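Local structure of GCN5-related N-acetyltransferase (Streptococcus suis, 3G3S) at residues Trp16-Ile21 and Phe53-Gly58; Arg95-Tyr100 and Tyr243-Trp248; Met126-Arg131 and Leu159-Val164. The protein probably transfers an acetyl group from acetyl-CoA to an amine whose identity is not known. All blocks are in the same frame, centred on the assembly; numbering follows the deposited sequence.

Overall arrangement
All three contacts reach the same mixed sheet. Contacts 1 and 2 are neighbours, with centres about 14 Å apart. They touch where F53 CZ meets R99 NH2 at 3.7 Å. E18 OE2 also packs on Y243 CE2. Ethanediol, probably from the crystallisation liquor, lies near W16 and R99 and may mark a pocket; no active site is defined. Contact 3 is remote and lies across the chain's centre from the other two. Its centre is about 26 Å from that of contact 1 and about 29 Å from that of contact 2. Along the chain, contact 3 falls inside the long loop that contact 2 closes.

Contact 1. Residues Trp16-Ile21 and Phe53-Gly58; sequences WPETII and FGFLAG
F55 faces W16, E18, I20 and I21, and its side chain has the largest share of this buried contact. At the base, F55 CB meets I21 CG1 at 3.8 Å. With F55 CG anti to the carbonyl carbon (chi1 -68°), that atom comes under the same isoleucine carbon, and I21 CG1 is 3.5 Å from F55 CG. It lies over one face of the ring, offset toward the rim, and makes a CH-pi contact there. Further along one side, F55 CD2 touches I21 CD1 and also W16 CZ2, the latter at 3.8 Å. The two rings form an offset edge-to-face pair: the edge of F55 points at the face of the six-membered ring of W16. Their planes are 86° apart and their centroids 5.7 Å apart. On the other side, F55 CE1 is 3.7 Å from I20 CG2. Toward the tip, F55 CE2 meets E18 CG at 3.8 Å, and CZ approaches E18 CB.

Two smaller contacts flank this ring. I20 CD1 sits over a face of F53, a second CH-pi contact. The far rim of W16 reaches the strand beyond F55, with CZ3 at 4.0 Å from A57 CB. No hydrogen bond joins the segments, so the contact is apolar packing. E18 is the N-cap of the helix.

In the fold, the start of helix 19-26 packs on one face of the sheet at strand 52-58. That strand runs between strands 42-48 and 73-77. V76 touches W16, F53 and F55. I20 also reaches Y178 and A179 of strand 170-181, bringing a more distant part of the sheet to the same helix.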
loop_
_atom_site.group_PDB
_atom_site.type_symbol
_atom_site.label_atom_id
_atom_site.label_comp_id
_atom_site.label_asym_id
_atom_site.label_seq_id
_atom_site.Cartn_x
_atom_site.Cartn_y
_atom_site.Cartn_z
ATOM N N TRP A 16 12.686 3.151 -9.543
ATOM C CA TRP A 16 13.262 4.442 -9.155
ATOM C C TRP A 16 13.129 4.454 -7.667
ATOM O O TRP A 16 12.077 4.747 -7.147
ATOM C CB TRP A 16 12.480 5.585 -9.829
ATOM C CG TRP A 16 13.128 6.903 -9.785
ATOM C CD1 TRP A 16 14.194 7.305 -9.014
ATOM C CD2 TRP A 16 12.669 8.084 -10.482
ATOM N NE1 TRP A 16 14.457 8.641 -9.226
ATOM C CE2 TRP A 16 13.522 9.153 -10.098
ATOM C CE3 TRP A 16 11.626 8.332 -11.360
ATOM C CZ2 TRP A 16 13.385 10.424 -10.598
ATOM C CZ3 TRP A 16 11.485 9.579 -11.832
ATOM C CH2 TRP A 16 12.341 10.623 -11.468
ATOM N N PRO A 17 14.208 4.086 -6.943
ATOM C CA PRO A 17 14.097 3.927 -5.511
ATOM C C PRO A 17 14.145 5.224 -4.656
ATOM O O PRO A 17 14.961 5.341 -3.741
ATOM C CB PRO A 17 15.301 2.996 -5.204
ATOM C CG PRO A 17 16.356 3.470 -6.108
ATOM C CD PRO A 17 15.579 3.859 -7.418
ATOM N N GLU A 18 13.281 6.195 -4.965
ATOM C CA GLU A 18 13.128 7.380 -4.147
ATOM C C GLU A 18 11.827 7.226 -3.367
ATOM O O GLU A 18 10.753 7.136 -3.953
ATOM C CB GLU A 18 13.123 8.633 -5.006
ATOM C CG GLU A 18 14.488 8.985 -5.539
ATOM C CD GLU A 18 15.427 9.575 -4.504
ATOM O OE1 GLU A 18 15.052 9.715 -3.325
ATOM O OE2 GLU A 18 16.541 9.984 -4.924
ATOM N N THR A 19 11.907 7.244 -2.035
ATOM C CA THR A 19 10.734 6.890 -1.240
ATOM C C THR A 19 9.569 7.864 -1.356
ATOM O O THR A 19 8.449 7.479 -1.126
ATOM C CB THR A 19 11.067 6.606 0.252
ATOM O OG1 THR A 19 11.173 7.815 0.995
ATOM C CG2 THR A 19 12.359 5.725 0.379
ATOM N N ILE A 20 9.828 9.113 -1.725
ATOM C CA ILE A 20 8.750 10.095 -1.880
ATOM C C ILE A 20 7.944 9.706 -3.123
ATOM O O ILE A 20 6.723 9.968 -3.193
ATOM C CB ILE A 20 9.308 11.515 -1.968
ATOM C CG1 ILE A 20 9.871 11.959 -0.613
ATOM C CG2 ILE A 20 8.212 12.541 -2.492
ATOM C CD1 ILE A 20 10.851 13.103 -0.680
ATOM N N ILE A 21 8.602 9.132 -4.128
ATOM C CA ILE A 21 7.827 8.614 -5.264
ATOM C C ILE A 21 6.950 7.475 -4.720
ATOM O O ILE A 21 5.775 7.360 -5.014
ATOM C CB ILE A 21 8.685 8.105 -6.455
ATOM C CG1 ILE A 21 9.650 9.170 -6.980
ATOM C CG2 ILE A 21 7.744 7.580 -7.607
ATOM C CD1 ILE A 21 10.665 8.628 -7.992
ATOM N N PHE A 53 8.773 18.399 -3.600
ATOM C CA PHE A 53 9.491 17.643 -4.594
ATOM C C PHE A 53 8.546 17.378 -5.736
ATOM O O PHE A 53 7.369 17.063 -5.530
ATOM C CB PHE A 53 9.972 16.302 -4.070
ATOM C CG PHE A 53 11.244 16.413 -3.306
ATOM C CD1 PHE A 53 11.237 16.820 -1.978
ATOM C CD2 PHE A 53 12.455 16.136 -3.918
ATOM C CE1 PHE A 53 12.428 16.940 -1.277
ATOM C CE2 PHE A 53 13.668 16.256 -3.201
ATOM C CZ PHE A 53 13.647 16.651 -1.906
ATOM N N GLY A 54 9.115 17.398 -6.925
ATOM C CA GLY A 54 8.418 17.084 -8.163
ATOM C C GLY A 54 9.288 16.074 -8.891
ATOM O O GLY A 54 10.337 16.435 -9.408
ATOM N N PHE A 55 8.910 14.802 -8.851
ATOM C CA PHE A 55 9.637 13.767 -9.583
ATOM C C PHE A 55 8.968 13.568 -10.904
ATOM O O PHE A 55 7.797 13.193 -10.959
ATOM C CB PHE A 55 9.658 12.459 -8.830
ATOM C CG PHE A 55 10.479 12.503 -7.574
ATOM C CD1 PHE A 55 9.912 12.900 -6.373
ATOM C CD2 PHE A 55 11.821 12.168 -7.612
ATOM C CE1 PHE A 55 10.672 12.911 -5.213
ATOM C CE2 PHE A 55 12.606 12.188 -6.443
ATOM C CZ PHE A 55 12.034 12.560 -5.263
ATOM N N LEU A 56 9.739 13.740 -11.967
ATOM C CA LEU A 56 9.194 13.748 -13.329
ATOM C C LEU A 56 9.564 12.522 -14.155
ATOM O O LEU A 56 10.711 12.351 -14.480
ATOM C CB LEU A 56 9.732 14.997 -14.010
ATOM C CG LEU A 56 9.276 16.288 -13.313
ATOM C CD1 LEU A 56 10.379 17.388 -13.494
ATOM C CD2 LEU A 56 7.883 16.655 -13.808
ATOM N N ALA A 57 8.583 11.712 -14.544
ATOM C CA ALA A 57 8.848 10.465 -15.275
ATOM C C ALA A 57 8.190 10.382 -16.681
ATOM O O ALA A 57 7.236 11.121 -17.027
ATOM C CB ALA A 57 8.431 9.288 -14.411
ATOM N N GLY A 58 8.751 9.506 -17.513
ATOM C CA GLY A 58 8.224 9.288 -18.857
ATOM C C GLY A 58 8.742 10.307 -19.869
ATOM O O GLY A 58 9.836 10.805 -19.751
#

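Contact 2. Residues Arg95-Tyr100 and Tyr243-Trp248; sequences RFFTRY and YQAYEW. With EDO (1,2-ethanediol), chain F.
R99 and Y243 lie side by side and point the same way. The CB of R99 sits over the tyrosine ring, 3.8 Å from its centroid, as a CH-pi contact. Y243 CG takes the crowded position between N and the carbonyl carbon (chi1 71°), which puts it near the backbone of R99, with Y243 CG 4.0 Å from R99 O. Beyond CB, R99 NE donates to Y243 OH at 2.8 Å. The hydroxyl lies close to the guanidinium plane, while the tyrosine ring is turned 51° from it. D222 binds both groups, by a salt bridge to R99 NH2 and a hydrogen bond to Y243 OH. R99 NH2 also donates to O2 of the ethanediol at 3.0 Å; E188 holds that molecule too.

R95 and E247 form the other side-by-side pair. R95 NE and E247 OE1 make a salt bridge of 3.1 Å. The oxygen lies in the guanidinium plane, but NE comes to it from above the carboxylate plane. R95 NH2 adds a weak bond to the same oxygen. F97 lies between these pairs. A245 CB covers one face of its ring, 4.0 Å from the centroid, and R95 NH2 stands over the centre of the opposite face.

On the other side of the strands, F96 and Y246 meet obliquely, with planes 50° apart. F96 CE1 is 3.6 Å from Q244 CG, which touches the phenylalanine at its edge.

Six backbone hydrogen bonds join the antiparallel strands, through the pairs R95-E247, F97-A245 and R99-Y243. Strand 239-248 lies between strands 94-102 and 73-77; on the latter side Y246 bonds to L75 through the backbone. Helix 80-90 lies on the side of Q244 and Y246, where S83 OG bonds Q244 OE1 and E87 OE2 bonds Y246 OH. Strand 218-223 flanks strand 94-102 on its other edge.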
loop_
_atom_site.group_PDB
_atom_site.type_symbol
_atom_site.label_atom_id
_atom_site.label_comp_id
_atom_site.label_asym_id
_atom_site.label_seq_id
_atom_site.Cartn_x
_atom_site.Cartn_y
_atom_site.Cartn_z
ATOM N N ARG A 95 17.994 26.704 -11.186
ATOM C CA ARG A 95 19.341 26.439 -10.688
ATOM C C ARG A 95 19.521 24.928 -10.765
ATOM O O ARG A 95 18.713 24.195 -10.214
ATOM C CB ARG A 95 19.528 26.868 -9.228
ATOM C CG ARG A 95 20.951 26.564 -8.620
ATOM C CD ARG A 95 21.070 26.920 -7.114
ATOM N NE ARG A 95 20.460 25.956 -6.165
ATOM C CZ ARG A 95 21.107 24.948 -5.549
ATOM N NH1 ARG A 95 22.405 24.722 -5.762
ATOM N NH2 ARG A 95 20.456 24.145 -4.696
ATOM N N PHE A 96 20.580 24.504 -11.432
ATOM C CA PHE A 96 20.915 23.124 -11.628
ATOM C C PHE A 96 21.874 22.739 -10.538
ATOM O O PHE A 96 22.778 23.488 -10.266
ATOM C CB PHE A 96 21.595 22.958 -12.993
ATOM C CG PHE A 96 22.264 21.618 -13.196
ATOM C CD1 PHE A 96 21.491 20.459 -13.373
ATOM C CD2 PHE A 96 23.659 21.516 -13.226
ATOM C CE1 PHE A 96 22.086 19.230 -13.567
ATOM C CE2 PHE A 96 24.271 20.291 -13.434
ATOM C CZ PHE A 96 23.483 19.142 -13.607
ATOM N N PHE A 97 21.678 21.577 -9.922
ATOM C CA PHE A 97 22.581 21.113 -8.861
ATOM C C PHE A 97 22.483 19.599 -8.730
ATOM O O PHE A 97 21.642 18.974 -9.382
ATOM C CB PHE A 97 22.324 21.836 -7.516
ATOM C CG PHE A 97 21.013 21.496 -6.866
ATOM C CD1 PHE A 97 19.847 22.072 -7.295
ATOM C CD2 PHE A 97 20.949 20.613 -5.810
ATOM C CE1 PHE A 97 18.668 21.792 -6.694
ATOM C CE2 PHE A 97 19.758 20.303 -5.216
ATOM C CZ PHE A 97 18.602 20.891 -5.660
ATOM N N THR A 98 23.364 19.031 -7.900
ATOM C CA THR A 98 23.484 17.595 -7.716
ATOM C C THR A 98 23.136 17.160 -6.320
ATOM O O THR A 98 23.569 17.779 -5.349
ATOM C CB THR A 98 24.924 17.117 -8.007
ATOM O OG1 THR A 98 25.269 17.489 -9.350
ATOM C CG2 THR A 98 25.056 15.588 -7.852
ATOM N N ARG A 99 22.277 16.145 -6.244
ATOM C CA ARG A 99 21.882 15.518 -4.993
ATOM C C ARG A 99 22.472 14.121 -5.056
ATOM O O ARG A 99 22.912 13.678 -6.125
ATOM C CB ARG A 99 20.370 15.478 -4.824
ATOM C CG ARG A 99 19.756 16.840 -4.515
ATOM C CD ARG A 99 18.228 16.773 -4.398
ATOM N NE ARG A 99 17.763 15.813 -3.391
ATOM C CZ ARG A 99 17.361 16.109 -2.170
ATOM N NH1 ARG A 99 17.379 17.347 -1.717
ATOM N NH2 ARG A 99 16.946 15.147 -1.378
ATOM N N TYR A 100 22.501 13.452 -3.901
ATOM C CA TYR A 100 23.138 12.150 -3.784
ATOM C C TYR A 100 22.188 11.133 -3.158
ATOM O O TYR A 100 21.812 11.240 -1.996
ATOM C CB TYR A 100 24.453 12.283 -2.971
ATOM C CG TYR A 100 25.399 13.301 -3.615
ATOM C CD1 TYR A 100 25.284 14.643 -3.316
ATOM C CD2 TYR A 100 26.377 12.920 -4.556
ATOM C CE1 TYR A 100 26.095 15.606 -3.915
ATOM C CE2 TYR A 100 27.204 13.887 -5.155
ATOM C CZ TYR A 100 27.035 15.228 -4.832
ATOM O OH TYR A 100 27.822 16.204 -5.366
ATOM N N TYR A 243 22.817 12.522 -8.591
ATOM C CA TYR A 243 21.763 12.688 -9.581
ATOM C C TYR A 243 21.411 14.167 -9.789
ATOM O O TYR A 243 21.677 14.996 -8.926
ATOM C CB TYR A 243 20.545 11.843 -9.208
ATOM C CG TYR A 243 19.723 12.288 -8.027
ATOM C CD1 TYR A 243 18.755 13.246 -8.168
ATOM C CD2 TYR A 243 19.831 11.671 -6.783
ATOM C CE1 TYR A 243 17.989 13.630 -7.120
ATOM C CE2 TYR A 243 19.031 12.068 -5.712
ATOM C CZ TYR A 243 18.114 13.050 -5.909
ATOM O OH TYR A 243 17.282 13.466 -4.917
ATOM N N GLN A 244 20.849 14.474 -10.957
ATOM C CA GLN A 244 20.465 15.836 -11.307
ATOM C C GLN A 244 19.189 16.335 -10.632
ATOM O O GLN A 244 18.181 15.634 -10.577
ATOM C CB GLN A 244 20.247 15.974 -12.830
ATOM C CG GLN A 244 21.491 15.672 -13.703
ATOM C CD GLN A 244 21.302 16.021 -15.178
ATOM O OE1 GLN A 244 20.311 16.662 -15.564
ATOM N NE2 GLN A 244 22.262 15.600 -16.014
ATOM N N ALA A 245 19.228 17.583 -10.180
ATOM C CA ALA A 245 18.075 18.241 -9.570
ATOM C C ALA A 245 18.083 19.705 -9.980
ATOM O O ALA A 245 19.144 20.247 -10.373
ATOM C CB ALA A 245 18.082 18.092 -8.011
ATOM N N TYR A 246 16.894 20.309 -9.901
ATOM C CA TYR A 246 16.674 21.718 -10.215
ATOM C C TYR A 246 15.763 22.389 -9.196
ATOM O O TYR A 246 14.884 21.750 -8.636
ATOM C CB TYR A 246 16.024 21.880 -11.603
ATOM C CG TYR A 246 16.848 21.407 -12.775
ATOM C CD1 TYR A 246 16.795 20.080 -13.211
ATOM C CD2 TYR A 246 17.657 22.285 -13.474
ATOM C CE1 TYR A 246 17.515 19.651 -14.292
ATOM C CE2 TYR A 246 18.393 21.858 -14.555
ATOM C CZ TYR A 246 18.338 20.542 -14.948
ATOM O OH TYR A 246 19.101 20.153 -16.017
ATOM N N GLU A 247 15.979 23.686 -8.994
ATOM C CA GLU A 247 15.125 24.571 -8.213
ATOM C C GLU A 247 14.887 25.808 -9.035
ATOM O O GLU A 247 15.700 26.136 -9.898
ATOM C CB GLU A 247 15.840 25.085 -7.006
ATOM C CG GLU A 247 15.876 24.164 -5.847
ATOM C CD GLU A 247 16.899 24.616 -4.837
ATOM O OE1 GLU A 247 17.557 25.662 -5.088
ATOM O OE2 GLU A 247 17.066 23.904 -3.822
ATOM N N TRP A 248 13.840 26.534 -8.702
ATOM C CA TRP A 248 13.596 27.809 -9.363
ATOM C C TRP A 248 14.610 28.804 -8.796
ATOM O O TRP A 248 15.012 28.689 -7.634
ATOM C CB TRP A 248 12.195 28.318 -9.121
ATOM C CG TRP A 248 11.066 27.402 -9.524
ATOM C CD1 TRP A 248 10.040 27.018 -8.745
ATOM C CD2 TRP A 248 10.877 26.747 -10.789
ATOM N NE1 TRP A 248 9.206 26.190 -9.426
ATOM C CE2 TRP A 248 9.697 25.994 -10.686
ATOM C CE3 TRP A 248 11.581 26.743 -12.004
ATOM C CZ2 TRP A 248 9.196 25.258 -11.733
ATOM C CZ3 TRP A 248 11.085 26.000 -13.054
ATOM C CH2 TRP A 248 9.905 25.274 -12.913
HETATM C C1 EDO F . 13.764 15.518 2.194
HETATM O O1 EDO F . 14.876 16.229 2.752
HETATM C C2 EDO F . 14.205 14.609 1.057
HETATM O O2 EDO F . 15.596 14.288 1.181
#

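Contact 3. Residues Met126-Arg131 and Leu159-Val164; sequences MKLIDR and LGLGCV
I129 N donates to G162 O at 2.8 Å, nearly straight at 175°, from above the carbonyl plane. L128 CA adds a CA-H...O contact to G162 O at 3.4 Å. A water closes the same end by donating to I129 O at 2.8 Å and accepting from G162 N.

Further along, K127 and V164 form an antiparallel hydrogen-bonded pair. V164 N donates to K127 O at 2.8 Å, and K127 N donates back to V164 O. L128 and C163 are the next, non-hydrogen-bonded pair. Their CA atoms come within 4.0 Å, and L128 CD2 touches C163 CB.

I129 lies over the backbone of G162. With no side chain on the glycine, I129 CD1 comes to 3.7 Å from G162 CA. I129 CG1 is anti to the carbonyl carbon (chi1 -66°) and packs on V164 CG1, also at 3.7 Å. M126, a selenomethionine here, places SE near C163 SG.

D130 follows as the N-cap of helix 131-139, its OD1 bonded to L133 N. That helix covers V164. M126 and C163 instead meet Q207 of helix 200-214. That helix begins within an Arg-x-x-Gly-x-Ala sequence, which in GNAT enzymes typically binds acetyl-CoA.

Strand 125-128 is an outermost strand of the sheet within this chain. No side-chain hydrogen bond or salt bridge joins the segments. The pairing and register of this edge strand therefore rest on main-chain bonds, while the side chains add apolar packing on both faces.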
loop_
_atom_site.group_PDB
_atom_site.type_symbol
_atom_site.label_atom_id
_atom_site.label_comp_id
_atom_site.label_asym_id
_atom_site.label_seq_id
_atom_site.Cartn_x
_atom_site.Cartn_y
_atom_site.Cartn_z
HETATM N N MSE A 126 17.525 15.956 24.177
HETATM C CA MSE A 126 16.945 15.367 22.987
HETATM C C MSE A 126 15.595 14.812 23.344
HETATM O O MSE A 126 15.460 14.154 24.355
HETATM C CB MSE A 126 17.802 14.274 22.400
HETATM C CG MSE A 126 17.166 13.723 21.121
HETATM SE SE MSE A 126 18.472 13.433 19.936
HETATM C CE MSE A 126 19.599 12.109 20.954
ATOM N N LYS A 127 14.615 15.058 22.480
ATOM C CA LYS A 127 13.250 14.681 22.730
ATOM C C LYS A 127 12.543 14.277 21.462
ATOM O O LYS A 127 12.819 14.851 20.419
ATOM C CB LYS A 127 12.497 15.911 23.257
ATOM C CG LYS A 127 12.832 16.363 24.658
ATOM C CD LYS A 127 11.924 17.529 25.080
ATOM C CE LYS A 127 11.600 17.451 26.566
ATOM N NZ LYS A 127 10.815 18.602 27.076
ATOM N N LEU A 128 11.613 13.322 21.546
ATOM C CA LEU A 128 10.782 12.994 20.397
ATOM C C LEU A 128 9.822 14.138 20.203
ATOM O O LEU A 128 9.416 14.762 21.179
ATOM C CB LEU A 128 9.959 11.734 20.613
ATOM C CG LEU A 128 10.730 10.435 20.530
ATOM C CD1 LEU A 128 9.801 9.359 21.040
ATOM C CD2 LEU A 128 11.230 10.175 19.081
ATOM N N ILE A 129 9.468 14.407 18.942
ATOM C CA ILE A 129 8.541 15.469 18.610
ATOM C C ILE A 129 7.160 15.029 19.023
ATOM O O ILE A 129 6.721 13.956 18.632
ATOM C CB ILE A 129 8.546 15.794 17.096
ATOM C CG1 ILE A 129 9.897 16.386 16.670
ATOM C CG2 ILE A 129 7.419 16.760 16.751
ATOM C CD1 ILE A 129 10.121 16.408 15.131
ATOM N N ASP A 130 6.512 15.844 19.856
ATOM C CA ASP A 130 5.155 15.604 20.341
ATOM C C ASP A 130 4.287 16.753 19.827
ATOM O O ASP A 130 4.730 17.541 19.018
ATOM C CB ASP A 130 5.127 15.474 21.886
ATOM C CG ASP A 130 5.692 16.710 22.591
ATOM O OD1 ASP A 130 5.961 17.721 21.901
ATOM O OD2 ASP A 130 5.890 16.670 23.824
ATOM N N ARG A 131 3.060 16.848 20.308
ATOM C CA ARG A 131 2.111 17.853 19.856
ATOM C C ARG A 131 2.628 19.288 20.008
ATOM O O ARG A 131 2.446 20.111 19.104
ATOM C CB ARG A 131 0.806 17.619 20.629
ATOM C CG ARG A 131 -0.368 18.525 20.308
ATOM C CD ARG A 131 -1.629 18.046 21.060
ATOM N NE ARG A 131 -2.002 16.680 20.672
ATOM C CZ ARG A 131 -2.796 16.356 19.646
ATOM N NH1 ARG A 131 -3.358 17.299 18.891
ATOM N NH2 ARG A 131 -3.034 15.070 19.381
ATOM N N LEU A 159 1.415 9.222 11.265
ATOM C CA LEU A 159 2.282 8.695 10.198
ATOM C C LEU A 159 3.750 9.122 10.229
ATOM O O LEU A 159 4.589 8.485 9.591
ATOM C CB LEU A 159 1.721 9.130 8.838
ATOM C CG LEU A 159 0.249 8.815 8.530
ATOM C CD1 LEU A 159 -0.066 9.243 7.088
ATOM C CD2 LEU A 159 -0.062 7.353 8.720
ATOM N N GLY A 160 4.053 10.211 10.921
ATOM C CA GLY A 160 5.407 10.730 10.953
ATOM C C GLY A 160 6.126 10.317 12.213
ATOM O O GLY A 160 5.548 9.701 13.103
ATOM N N LEU A 161 7.393 10.695 12.290
ATOM C CA LEU A 161 8.237 10.383 13.419
ATOM C C LEU A 161 9.414 11.362 13.383
ATOM O O LEU A 161 9.996 11.630 12.311
ATOM C CB LEU A 161 8.744 8.941 13.312
ATOM C CG LEU A 161 9.644 8.457 14.458
ATOM C CD1 LEU A 161 8.834 8.439 15.745
ATOM C CD2 LEU A 161 10.236 7.099 14.152
ATOM N N GLY A 162 9.767 11.896 14.547
ATOM C CA GLY A 162 10.898 12.793 14.608
ATOM C C GLY A 162 11.363 13.117 15.997
ATOM O O GLY A 162 10.677 12.843 16.985
ATOM N N CYS A 163 12.557 13.682 16.063
ATOM C CA CYS A 163 13.100 14.139 17.322
ATOM C C CYS A 163 13.938 15.418 17.147
ATOM O O CYS A 163 14.470 15.709 16.071
ATOM C CB CYS A 163 13.886 13.031 18.000
ATOM S SG CYS A 163 15.345 12.654 17.230
ATOM N N VAL A 164 14.021 16.169 18.238
ATOM C CA VAL A 164 14.670 17.456 18.289
ATOM C C VAL A 164 15.620 17.574 19.462
ATOM O O VAL A 164 15.492 16.853 20.438
ATOM C CB VAL A 164 13.616 18.583 18.404
ATOM C CG1 VAL A 164 12.816 18.630 17.159
ATOM C CG2 VAL A 164 12.706 18.370 19.597
HETATM O O HOH W 1 7.507 12.087 16.743
#